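Local structure of glial cell-derived neurotrophic factor (Rattus norvegicus, 1AGQ) at residues E77-Y80 with D81-K85. The protein is a neurotrophic growth factor of the cystine-knot superfamily, related to transforming growth factor beta, that probably signals to neurons by binding cell-surface receptors as a dimer. Numbering follows the deposited sequence.
Sequences ETMY and DKILK
T78 caps the first turn of helix 79-89, its OG1 accepting a nearly straight hydrogen bond from D81 N (3.0 Å, 165° at the hydrogen). The same hydroxyl donates to D81 OD2 at 3.0 Å, reaching it from above the carboxylate plane. Threonine suits this N-cap because its short branch, with OG1 lying between the backbone N and the carbonyl carbon (chi1 72°), turns back to an amide that has no earlier helical carbonyl to bind. Aspartate suits the third helical position: its negative charge probably interacts favourably with the positive end of the helix dipole, and a water that donates to OD2 and accepts from E77 N links the two. OD1 makes a salt bridge to R104 of the second subunit, so each carboxylate oxygen has a partner.

Round the helix from the cap the contact is apolar, closest between Y80 and L84. L84 sets CD1 3.6 Å from Y80 CE2, while its branched CG stands over one ring face, offset toward the rim. With CG anti to the backbone N (chi1 177°), Y80 swings its ring out from the helix; tyrosine pairs this apolar ring with a polar tip, OH hydrogen-bonding to C69 N of the second subunit. More loosely, M79's flexible chain rests CG against the slim end of I83, CD1, at 4.0 Å.

The solvent side belongs to K82, whose methylenes run back past the T78 carbonyl, CG 3.5 Å from T78 O, while lysine's length carries the amine outward. E77, also exposed, hydrogen-bonds through OE2 to N39 ND2.

In this cystine-knot, transforming-growth-factor-beta-like fold, the helix of one subunit meets strands of the other: Y80 packs on P105 of the second subunit's strand 103-108, I83 and L84 on F66 of its strand 63-70.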
loop_
_atom_site.group_PDB
_atom_site.type_symbol
_atom_site.label_atom_id
_atom_site.label_comp_id
_atom_site.label_asym_id
_atom_site.label_seq_id
_atom_site.Cartn_x
_atom_site.Cartn_y
_atom_site.Cartn_z
ATOM N N GLU B 77 -13.060 -5.983 -5.115
ATOM C CA GLU B 77 -11.971 -6.943 -5.249
ATOM C C GLU B 77 -12.492 -8.356 -5.343
ATOM O O GLU B 77 -11.720 -9.309 -5.473
ATOM C CB GLU B 77 -11.023 -6.842 -4.052
ATOM C CG GLU B 77 -10.091 -5.662 -4.109
ATOM C CD GLU B 77 -9.024 -5.727 -3.037
ATOM O OE1 GLU B 77 -8.607 -6.862 -2.696
ATOM O OE2 GLU B 77 -8.616 -4.660 -2.541
ATOM N N THR B 78 -13.810 -8.494 -5.260
ATOM C CA THR B 78 -14.428 -9.805 -5.325
ATOM C C THR B 78 -15.643 -9.749 -6.239
ATOM O O THR B 78 -16.157 -8.664 -6.549
ATOM C CB THR B 78 -14.874 -10.257 -3.918
ATOM O OG1 THR B 78 -16.020 -9.493 -3.514
ATOM C CG2 THR B 78 -13.746 -10.036 -2.896
ATOM N N MET B 79 -16.093 -10.917 -6.664
ATOM C CA MET B 79 -17.268 -11.013 -7.513
ATOM C C MET B 79 -18.450 -10.448 -6.718
ATOM O O MET B 79 -19.324 -9.755 -7.240
ATOM C CB MET B 79 -17.540 -12.477 -7.837
ATOM C CG MET B 79 -18.761 -12.675 -8.693
ATOM S SD MET B 79 -18.735 -11.514 -10.057
ATOM C CE MET B 79 -18.040 -12.554 -11.353
ATOM N N TYR B 80 -18.473 -10.785 -5.437
ATOM C CA TYR B 80 -19.518 -10.328 -4.532
ATOM C C TYR B 80 -19.653 -8.805 -4.511
ATOM O O TYR B 80 -20.755 -8.255 -4.671
ATOM C CB TYR B 80 -19.215 -10.875 -3.132
ATOM C CG TYR B 80 -20.187 -10.418 -2.068
ATOM C CD1 TYR B 80 -21.459 -10.989 -1.954
ATOM C CD2 TYR B 80 -19.814 -9.434 -1.148
ATOM C CE1 TYR B 80 -22.344 -10.577 -0.932
ATOM C CE2 TYR B 80 -20.672 -9.023 -0.142
ATOM C CZ TYR B 80 -21.934 -9.595 -0.037
ATOM O OH TYR B 80 -22.760 -9.176 0.974
ATOM N N ASP B 81 -18.537 -8.107 -4.334
ATOM C CA ASP B 81 -18.552 -6.658 -4.282
ATOM C C ASP B 81 -18.913 -6.009 -5.608
ATOM O O ASP B 81 -19.504 -4.942 -5.638
ATOM C CB ASP B 81 -17.201 -6.162 -3.782
ATOM C CG ASP B 81 -17.049 -6.381 -2.293
ATOM O OD1 ASP B 81 -17.963 -5.955 -1.556
ATOM O OD2 ASP B 81 -16.048 -6.983 -1.867
ATOM N N LYS B 82 -18.541 -6.656 -6.705
ATOM C CA LYS B 82 -18.865 -6.129 -8.031
ATOM C C LYS B 82 -20.376 -6.175 -8.183
ATOM O O LYS B 82 -20.996 -5.244 -8.704
ATOM C CB LYS B 82 -18.222 -7.003 -9.121
ATOM C CG LYS B 82 -16.745 -6.676 -9.391
ATOM C CD LYS B 82 -16.147 -7.593 -10.445
ATOM C CE LYS B 82 -14.638 -7.399 -10.555
ATOM N NZ LYS B 82 -13.916 -8.193 -9.524
ATOM N N ILE B 83 -20.958 -7.275 -7.731
ATOM C CA ILE B 83 -22.399 -7.465 -7.796
ATOM C C ILE B 83 -23.124 -6.425 -6.950
ATOM O O ILE B 83 -24.096 -5.827 -7.389
ATOM C CB ILE B 83 -22.766 -8.893 -7.354
ATOM C CG1 ILE B 83 -22.271 -9.880 -8.422
ATOM C CG2 ILE B 83 -24.318 -9.024 -7.159
ATOM C CD1 ILE B 83 -22.497 -11.326 -8.068
ATOM N N LEU B 84 -22.639 -6.184 -5.734
ATOM C CA LEU B 84 -23.240 -5.163 -4.875
ATOM C C LEU B 84 -23.253 -3.778 -5.528
ATOM O O LEU B 84 -24.242 -3.041 -5.442
ATOM C CB LEU B 84 -22.470 -5.109 -3.533
ATOM C CG LEU B 84 -22.772 -6.220 -2.528
ATOM C CD1 LEU B 84 -22.080 -5.917 -1.201
ATOM C CD2 LEU B 84 -24.269 -6.337 -2.302
ATOM N N LYS B 85 -22.152 -3.426 -6.186
ATOM C CA LYS B 85 -22.016 -2.149 -6.850
ATOM C C LYS B 85 -23.058 -2.109 -7.949
ATOM O O LYS B 85 -23.742 -1.105 -8.136
ATOM C CB LYS B 85 -20.624 -2.021 -7.472
ATOM C CG LYS B 85 -19.814 -0.811 -7.024
ATOM C CD LYS B 85 -18.319 -1.039 -7.270
ATOM C CE LYS B 85 -17.499 -0.841 -5.993
ATOM N NZ LYS B 85 -17.194 -2.124 -5.282
HETATM O O HOH W 1 -13.862 -6.125 -2.614
#